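Local coordinates for protein apical membrane antigen AMA1 (Toxoplasma gondii ME49, PDB 4YIV) that serves as an essential microneme protein in host cell invasion, forming part of the moving junction complex between the parasite's apical tip and the host cell, at residues Val39-Asp44 with Ser174-Glu179; Ala277-Gly282 with Pro291-Val296. All coordinates share one frame; numbering follows the deposited sequence.

Interaction 1 of 2, residues Val39-Asp44 with Ser174-Glu179; sequences VDLGQD and SMQLME. With CO (cobalt (II) ion), chain G.
Q176 turns its carboxamide onto the backbone N-H and C=O of D40, joining the loop that follows strand 167-170 to the run leading into the hairpin of strands 43-47 and 50-54, within the PAN-related fold of the AMA1 ectodomain. Two hydrogen bonds carry the contact. The N-H of D40 runs almost straight to Q176 OE1 (N to OE1 2.8 Å, 175° at the hydrogen), and Q176 NE2 returns a bond to D40 O at 2.9 Å, reaching it from above its carbonyl plane. The amide therefore satisfies both backbone polar atoms of buried D40. Its second N-H goes to S174 O in its own segment, NE2 to O 3.1 Å, nearly along the C=O axis. Both acceptors lie close to the amide plane, and with D40 N and K64 NZ donating to OE1 while NE2 gives its hydrogens to D40 O and S174 O, the O and N ends cannot be exchanged.

Van der Waals contacts flank this pairing. V39 has CG1 anti to the backbone N (chi1 173°), leaving CG2 to press on L177 CB at 3.9 Å, the two side chains crossing at about a right angle. L41 slides past Q176 in the opposite direction, its CD2 methyl lying against the amide nitrogen, 3.8 Å from NE2.

Beyond L41 the chain makes a classic beta bulge, G42 and Q43 both facing E54. The carboxylate of D40 is held by S35 OG and by the backbone N of A56 and G57. A water within 2.7 Å of Q43 O also coordinates the cobalt ion, which D44 binds unevenly: OD1 lies 2.3 Å from the metal and OD2 2.7 Å.

Interaction 2 of 2, residues Ala277-Gly282 with Pro291-Val296; sequences ASDQPG and PHSGGV. Unlike the reference sequence in segment 277-282: G282 (reference Trp). With CO (cobalt (II) ion), chain G.
S293 holds OG between its backbone N and carbonyl carbon (chi1 66°), and D279 has CG anti to its carbonyl carbon (chi1 -63°); together these bring the hydroxyl to the carboxylate oxygen OD1 at an ST turn. S293 OG donates to the syn lone pair of D279 OD1 at 2.7 Å, while S293 N reaches the same oxygen at 2.9 Å from above the carboxylate plane. The hydroxyl also accepts from G295 N, 3.1 Å from OG, closing the ST turn inside a type I' beta turn from S293 to V296. G294 and G295 fill its two central positions, both at positive phi. A water donates to D279 OD2 and accepts from G294 N, tying the carboxylate to the turn a second way.

Two residues before D279, the methyl of A277 packs against the end of the turn, CB 3.3 Å from V296 O and close to G295 C. At the other end D279 O and P291 O, two acceptors, come within 3.1 Å of each other; R53 bonds to both, through NH1 and NH2 respectively. Engineered G282 leads into the disordered link that replaces the DII loop, and the chain is modelled again just before P291. Next in sequence, H292 binds the cobalt ion through NE2 at 2.4 Å.

Interactions 1 and 2 lie side by side, their centres about 9 Å apart, and D279 joins them. Its N donates to V39 O at 2.9 Å, and its OD2 accepts from L41 N, also at 2.9 Å. These bonds bracket D40, the residue whose backbone N and O Q176 engages. One carboxylate thus serves both contacts: OD1 holds the serine turn, OD2 the run before the hairpin. The cobalt ion bridges them a second time, with D44 from segment 39-44 and H292 from segment 291-296, plus a shared water 2.4 Å from the metal. Close by, H292 CD2 packs 3.2 Å from G42 O.

Interaction 1 of 2, residues Val39-Asp44 with Ser174-Glu179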
ATOM      1  N   VAL A  39      -0.654   5.286  -7.626  1.00 18.45           N
ATOM      2  CA  VAL A  39      -2.015   5.560  -8.046  1.00 17.20           C
ATOM      3  C   VAL A  39      -2.672   4.261  -8.514  1.00 19.61           C
ATOM      4  O   VAL A  39      -2.147   3.602  -9.406  1.00 18.83           O
ATOM      5  CB  VAL A  39      -2.059   6.582  -9.195  1.00 21.81           C
ATOM      6  CG1 VAL A  39      -3.488   6.723  -9.720  1.00 19.66           C
ATOM      7  CG2 VAL A  39      -1.479   7.910  -8.685  1.00 21.27           C
ATOM      8  N   ASP A  40      -3.801   3.921  -7.892  1.00 19.35           N
ATOM      9  CA  ASP A  40      -4.529   2.682  -8.152  1.00 18.18           C
ATOM     10  C   ASP A  40      -5.789   3.040  -8.908  1.00 19.47           C
ATOM     11  O   ASP A  40      -6.707   3.619  -8.333  1.00 17.84           O
ATOM     12  CB  ASP A  40      -4.890   1.950  -6.849  1.00 19.71           C
ATOM     13  CG  ASP A  40      -5.758   0.696  -7.073  1.00 22.74           C
ATOM     14  OD1 ASP A  40      -6.145   0.378  -8.239  1.00 21.04           O
ATOM     15  OD2 ASP A  40      -6.098   0.050  -6.040  1.00 20.86           O
ATOM     16  N   LEU A  41      -5.811   2.697 -10.193  1.00 20.57           N
ATOM     17  CA  LEU A  41      -7.000   2.896 -11.061  1.00 19.92           C
ATOM     18  C   LEU A  41      -7.142   1.706 -12.013  1.00 23.65           C
ATOM     19  O   LEU A  41      -7.128   1.862 -13.236  1.00 23.51           O
ATOM     20  CB  LEU A  41      -6.874   4.212 -11.831  1.00 21.30           C
ATOM     21  CG  LEU A  41      -6.910   5.449 -10.929  1.00 20.15           C
ATOM     22  CD1 LEU A  41      -6.564   6.681 -11.781  1.00 25.27           C
ATOM     23  CD2 LEU A  41      -8.257   5.638 -10.278  1.00 22.43           C
ATOM     24  N   GLY A  42      -7.202   0.505 -11.441  1.00 22.90           N
ATOM     25  CA  GLY A  42      -7.071  -0.719 -12.221  1.00 23.55           C
ATOM     26  C   GLY A  42      -8.338  -1.141 -12.951  1.00 24.26           C
ATOM     27  O   GLY A  42      -8.277  -1.988 -13.838  1.00 24.11           O
ATOM     28  N   GLN A  43      -9.473  -0.549 -12.595  1.00 20.28           N
ATOM     29  CA  GLN A  43     -10.772  -0.910 -13.189  1.00 23.45           C
ATOM     30  C   GLN A  43     -11.542   0.290 -13.723  1.00 24.35           C
ATOM     31  O   GLN A  43     -11.141   1.449 -13.566  1.00 22.48           O
ATOM     32  CB  GLN A  43     -11.652  -1.662 -12.149  1.00 24.33           C
ATOM     33  CG  GLN A  43     -11.290  -3.152 -12.066  1.00 25.36           C
ATOM     34  CD  GLN A  43     -11.753  -3.910 -10.813  1.00 25.05           C
ATOM     35  OE1 GLN A  43     -11.325  -5.042 -10.606  1.00 28.02           O
ATOM     36  NE2 GLN A  43     -12.599  -3.306  -9.987  1.00 29.01           N
ATOM     37  N   ASP A  44     -12.694   0.004 -14.326  1.00 22.12           N
ATOM     38  CA  ASP A  44     -13.562   1.047 -14.846  1.00 23.42           C
ATOM     39  C   ASP A  44     -14.987   0.610 -14.626  1.00 23.27           C
ATOM     40  O   ASP A  44     -15.315  -0.548 -14.887  1.00 23.58           O
ATOM     41  CB  ASP A  44     -13.327   1.295 -16.338  1.00 25.49           C
ATOM     42  CG  ASP A  44     -11.871   1.578 -16.660  1.00 25.14           C
ATOM     43  OD1 ASP A  44     -11.118   0.600 -16.837  1.00 28.25           O
ATOM     44  OD2 ASP A  44     -11.515   2.776 -16.705  1.00 30.11           O
ATOM     45  N   SER A 174     -12.142   9.517  -5.755  1.00 20.51           N
ATOM     46  CA  SER A 174     -11.282   8.363  -5.913  1.00 20.19           C
ATOM     47  C   SER A 174     -10.036   8.759  -6.672  1.00 20.71           C
ATOM     48  O   SER A 174      -9.147   7.954  -6.881  1.00 19.99           O
ATOM     49  CB  SER A 174     -12.018   7.255  -6.648  1.00 23.39           C
ATOM     50  OG  SER A 174     -12.514   7.821  -7.845  1.00 25.90           O
ATOM     51  N   MET A 175      -9.964  10.015  -7.106  1.00 18.47           N
ATOM     52  CA  MET A 175      -8.723  10.505  -7.726  1.00 19.80           C
ATOM     53  C   MET A 175      -7.612  10.496  -6.703  1.00 20.78           C
ATOM     54  O   MET A 175      -7.863  10.648  -5.499  1.00 18.35           O
ATOM     55  CB  MET A 175      -8.888  11.928  -8.278  1.00 20.82           C
ATOM     56  CG  MET A 175      -9.958  12.019  -9.346  1.00 22.69           C
ATOM     57  SD  MET A 175      -9.973  13.643 -10.142  1.00 26.12           S
ATOM     58  CE  MET A 175     -10.696  14.674  -8.862  1.00 22.87           C
ATOM     59  N   GLN A 176      -6.388  10.302  -7.183  1.00 16.91           N
ATOM     60  CA  GLN A 176      -5.224  10.241  -6.294  1.00 18.59           C
ATOM     61  C   GLN A 176      -4.070  11.199  -6.657  1.00 19.58           C
ATOM     62  O   GLN A 176      -3.214  11.522  -5.809  1.00 18.57           O
ATOM     63  CB  GLN A 176      -4.723   8.815  -6.264  1.00 18.84           C
ATOM     64  CG  GLN A 176      -5.705   7.886  -5.499  1.00 18.41           C
ATOM     65  CD  GLN A 176      -5.669   6.464  -6.061  1.00 17.96           C
ATOM     66  OE1 GLN A 176      -4.700   5.720  -5.879  1.00 18.55           O
ATOM     67  NE2 GLN A 176      -6.690   6.123  -6.835  1.00 19.12           N
ATOM     68  N   LEU A 177      -4.043  11.649  -7.914  1.00 20.98           N
ATOM     69  CA  LEU A 177      -2.994  12.539  -8.396  1.00 18.49           C
ATOM     70  C   LEU A 177      -3.566  13.502  -9.415  1.00 21.81           C
ATOM     71  O   LEU A 177      -4.228  13.087 -10.354  1.00 19.91           O
ATOM     72  CB  LEU A 177      -1.874  11.747  -9.036  1.00 22.21           C
ATOM     73  CG  LEU A 177      -0.689  12.521  -9.638  1.00 28.35           C
ATOM     74  CD1 LEU A 177       0.084  13.178  -8.594  1.00 27.29           C
ATOM     75  CD2 LEU A 177       0.243  11.584 -10.388  1.00 38.42           C
ATOM     76  N   MET A 178      -3.316  14.792  -9.201  1.00 22.31           N
ATOM     77  CA  MET A 178      -3.522  15.773 -10.257  1.00 23.36           C
ATOM     78  C   MET A 178      -2.429  16.832 -10.160  1.00 26.35           C
ATOM     79  O   MET A 178      -2.075  17.275  -9.053  1.00 23.22           O
ATOM     80  CB  MET A 178      -4.901  16.397 -10.165  1.00 27.41           C
ATOM     81  CG  MET A 178      -5.528  16.448 -11.561  1.00 42.57           C
ATOM     82  SD  MET A 178      -6.941  17.523 -11.744  1.00 51.24           S
ATOM     83  CE  MET A 178      -7.854  16.806 -10.488  1.00 18.10           C
ATOM     84  N   GLU A 179      -1.877  17.191 -11.321  1.00 22.71           N
ATOM     85  CA  GLU A 179      -0.789  18.157 -11.390  1.00 24.99           C
ATOM     86  C   GLU A 179      -0.815  18.886 -12.734  1.00 23.86           C
ATOM     87  O   GLU A 179      -1.361  18.368 -13.707  1.00 24.59           O
ATOM     88  CB  GLU A 179       0.583  17.464 -11.208  1.00 27.70           C
ATOM     89  CG  GLU A 179       0.978  16.564 -12.369  1.00 28.17           C
ATOM     90  CD  GLU A 179       2.490  16.138 -12.347  1.00 34.97           C
ATOM     91  OE1 GLU A 179       2.901  15.366 -13.225  1.00 35.51           O
ATOM     92  OE2 GLU A 179       3.279  16.568 -11.475  1.00 29.76           O
TER
HETATM   93 CO    CO G 506      -9.108   1.599 -17.307  1.00 44.15          CO
HETATM   94  O   HOH W   1      -8.904   2.104 -15.010  1.00 30.84           O

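Interaction 2 of 2, residues Ala277-Gly282 with Pro291-Val296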
ATOM      1  N   ALA A 277       4.583   0.800  -9.207  1.00 21.89           N
ATOM      2  CA  ALA A 277       3.347   0.517  -9.938  1.00 18.58           C
ATOM      3  C   ALA A 277       2.367   1.646  -9.798  1.00 23.41           C
ATOM      4  O   ALA A 277       2.004   2.028  -8.695  1.00 19.21           O
ATOM      5  CB  ALA A 277       2.720  -0.760  -9.443  1.00 20.64           C
ATOM      6  N   SER A 278       1.938   2.199 -10.929  1.00 20.38           N
ATOM      7  CA  SER A 278       1.027   3.316 -10.916  1.00 20.72           C
ATOM      8  C   SER A 278       0.218   3.344 -12.197  1.00 23.52           C
ATOM      9  O   SER A 278       0.697   3.016 -13.287  1.00 23.48           O
ATOM     10  CB  SER A 278       1.751   4.640 -10.715  1.00 27.17           C
ATOM     11  OG  SER A 278       0.817   5.705 -10.799  1.00 29.86           O
ATOM     12  N   ASP A 279      -1.039   3.710 -12.046  1.00 21.12           N
ATOM     13  CA  ASP A 279      -2.010   3.607 -13.142  1.00 22.91           C
ATOM     14  C   ASP A 279      -2.363   5.005 -13.714  1.00 25.75           C
ATOM     15  O   ASP A 279      -3.366   5.155 -14.408  1.00 24.91           O
ATOM     16  CB  ASP A 279      -3.289   2.908 -12.649  1.00 21.66           C
ATOM     17  CG  ASP A 279      -3.045   1.455 -12.187  1.00 23.63           C
ATOM     18  OD1 ASP A 279      -1.952   0.908 -12.479  1.00 21.62           O
ATOM     19  OD2 ASP A 279      -3.959   0.866 -11.536  1.00 23.08           O
ATOM     20  N   GLN A 280      -1.572   6.020 -13.372  1.00 26.41           N
ATOM     21  CA  GLN A 280      -1.938   7.414 -13.683  1.00 30.65           C
ATOM     22  C   GLN A 280      -1.351   7.821 -15.052  1.00 38.07           C
ATOM     23  O   GLN A 280      -0.239   7.428 -15.380  1.00 41.61           O
ATOM     24  CB  GLN A 280      -1.434   8.351 -12.599  1.00 37.59           C
ATOM     25  CG  GLN A 280      -1.715   9.830 -12.877  1.00 48.07           C
ATOM     26  CD  GLN A 280      -3.007  10.387 -12.260  1.00 36.87           C
ATOM     27  OE1 GLN A 280      -3.782   9.673 -11.603  1.00 29.77           O
ATOM     28  NE2 GLN A 280      -3.241  11.692 -12.484  1.00 27.69           N
ATOM     29  N   PRO A 281      -2.101   8.623 -15.847  1.00 54.19           N
ATOM     30  CA  PRO A 281      -1.655   8.980 -17.211  1.00 56.15           C
ATOM     31  C   PRO A 281      -0.209   9.548 -17.327  1.00 55.22           C
ATOM     32  O   PRO A 281       0.544   8.940 -18.072  1.00 54.18           O
ATOM     33  CB  PRO A 281      -2.708  10.008 -17.670  1.00 61.30           C
ATOM     34  CG  PRO A 281      -3.957   9.661 -16.901  1.00 56.14           C
ATOM     35  CD  PRO A 281      -3.492   9.064 -15.580  1.00 55.11           C
ATOM     36  N   GLY A 282       0.203  10.626 -16.651  1.00 60.54           N
ATOM     37  CA  GLY A 282      -0.632  11.478 -15.828  1.00 56.03           C
ATOM     38  C   GLY A 282      -0.951  12.770 -16.556  1.00 68.11           C
ATOM     39  O   GLY A 282      -0.762  12.871 -17.769  1.00 64.92           O
ATOM     40  N   PRO A 291      -1.850   1.824 -19.171  1.00 58.40           N
ATOM     41  CA  PRO A 291      -2.143   2.687 -18.025  1.00 47.21           C
ATOM     42  C   PRO A 291      -2.708   1.844 -16.887  1.00 36.84           C
ATOM     43  O   PRO A 291      -3.234   2.414 -15.938  1.00 38.01           O
ATOM     44  CB  PRO A 291      -3.194   3.653 -18.570  1.00 45.02           C
ATOM     45  CG  PRO A 291      -4.015   2.775 -19.465  1.00 40.68           C
ATOM     46  CD  PRO A 291      -3.001   1.762 -20.096  1.00 54.69           C
ATOM     47  N   HIS A 292      -2.658   0.515 -17.049  1.00 37.46           N
ATOM     48  CA  HIS A 292      -2.997  -0.461 -16.021  1.00 33.58           C
ATOM     49  C   HIS A 292      -1.716  -1.217 -15.674  1.00 34.76           C
ATOM     50  O   HIS A 292      -1.332  -2.143 -16.381  1.00 33.69           O
ATOM     51  CB  HIS A 292      -4.096  -1.442 -16.481  1.00 36.66           C
ATOM     52  CG  HIS A 292      -5.390  -0.783 -16.849  1.00 39.87           C
ATOM     53  ND1 HIS A 292      -5.488   0.139 -17.866  1.00 52.25           N
ATOM     54  CD2 HIS A 292      -6.638  -0.927 -16.350  1.00 36.85           C
ATOM     55  CE1 HIS A 292      -6.742   0.556 -17.959  1.00 51.51           C
ATOM     56  NE2 HIS A 292      -7.462  -0.074 -17.048  1.00 40.77           N
ATOM     57  N   SER A 293      -1.059  -0.824 -14.586  1.00 23.17           N
ATOM     58  CA  SER A 293       0.224  -1.432 -14.180  1.00 20.71           C
ATOM     59  C   SER A 293       0.095  -2.900 -13.865  1.00 21.80           C
ATOM     60  O   SER A 293       1.070  -3.637 -13.942  1.00 24.33           O
ATOM     61  CB  SER A 293       0.793  -0.697 -12.939  1.00 21.89           C
ATOM     62  OG  SER A 293      -0.080  -0.919 -11.829  1.00 21.77           O
ATOM     63  N   GLY A 294      -1.103  -3.325 -13.474  1.00 22.40           N
ATOM     64  CA  GLY A 294      -1.311  -4.644 -12.921  1.00 24.86           C
ATOM     65  C   GLY A 294      -0.476  -4.964 -11.687  1.00 24.51           C
ATOM     66  O   GLY A 294      -0.338  -6.141 -11.317  1.00 22.35           O
ATOM     67  N   GLY A 295       0.114  -3.948 -11.058  1.00 22.34           N
ATOM     68  CA  GLY A 295       0.946  -4.186  -9.875  1.00 21.54           C
ATOM     69  C   GLY A 295       2.418  -4.345 -10.184  1.00 23.33           C
ATOM     70  O   GLY A 295       3.232  -4.522  -9.278  1.00 21.51           O
ATOM     71  N   VAL A 296       2.764  -4.284 -11.474  1.00 23.06           N
ATOM     72  CA  VAL A 296       4.148  -4.362 -11.905  1.00 24.00           C
ATOM     73  C   VAL A 296       4.853  -3.044 -11.696  1.00 24.34           C
ATOM     74  O   VAL A 296       4.329  -1.999 -12.079  1.00 25.16           O
ATOM     75  CB  VAL A 296       4.249  -4.740 -13.414  1.00 29.12           C
ATOM     76  CG1 VAL A 296       5.721  -4.861 -13.833  1.00 25.22           C
ATOM     77  CG2 VAL A 296       3.455  -6.035 -13.699  1.00 27.27           C
TER
HETATM   78 CO    CO G 506      -9.108   1.599 -17.307  1.00 44.15          CO
HETATM   79  O   HOH W   2      -3.661  -1.674 -12.841  1.00 23.04           O
HETATM   80  O   HOH W   1      -8.904   2.104 -15.010  1.00 30.84           O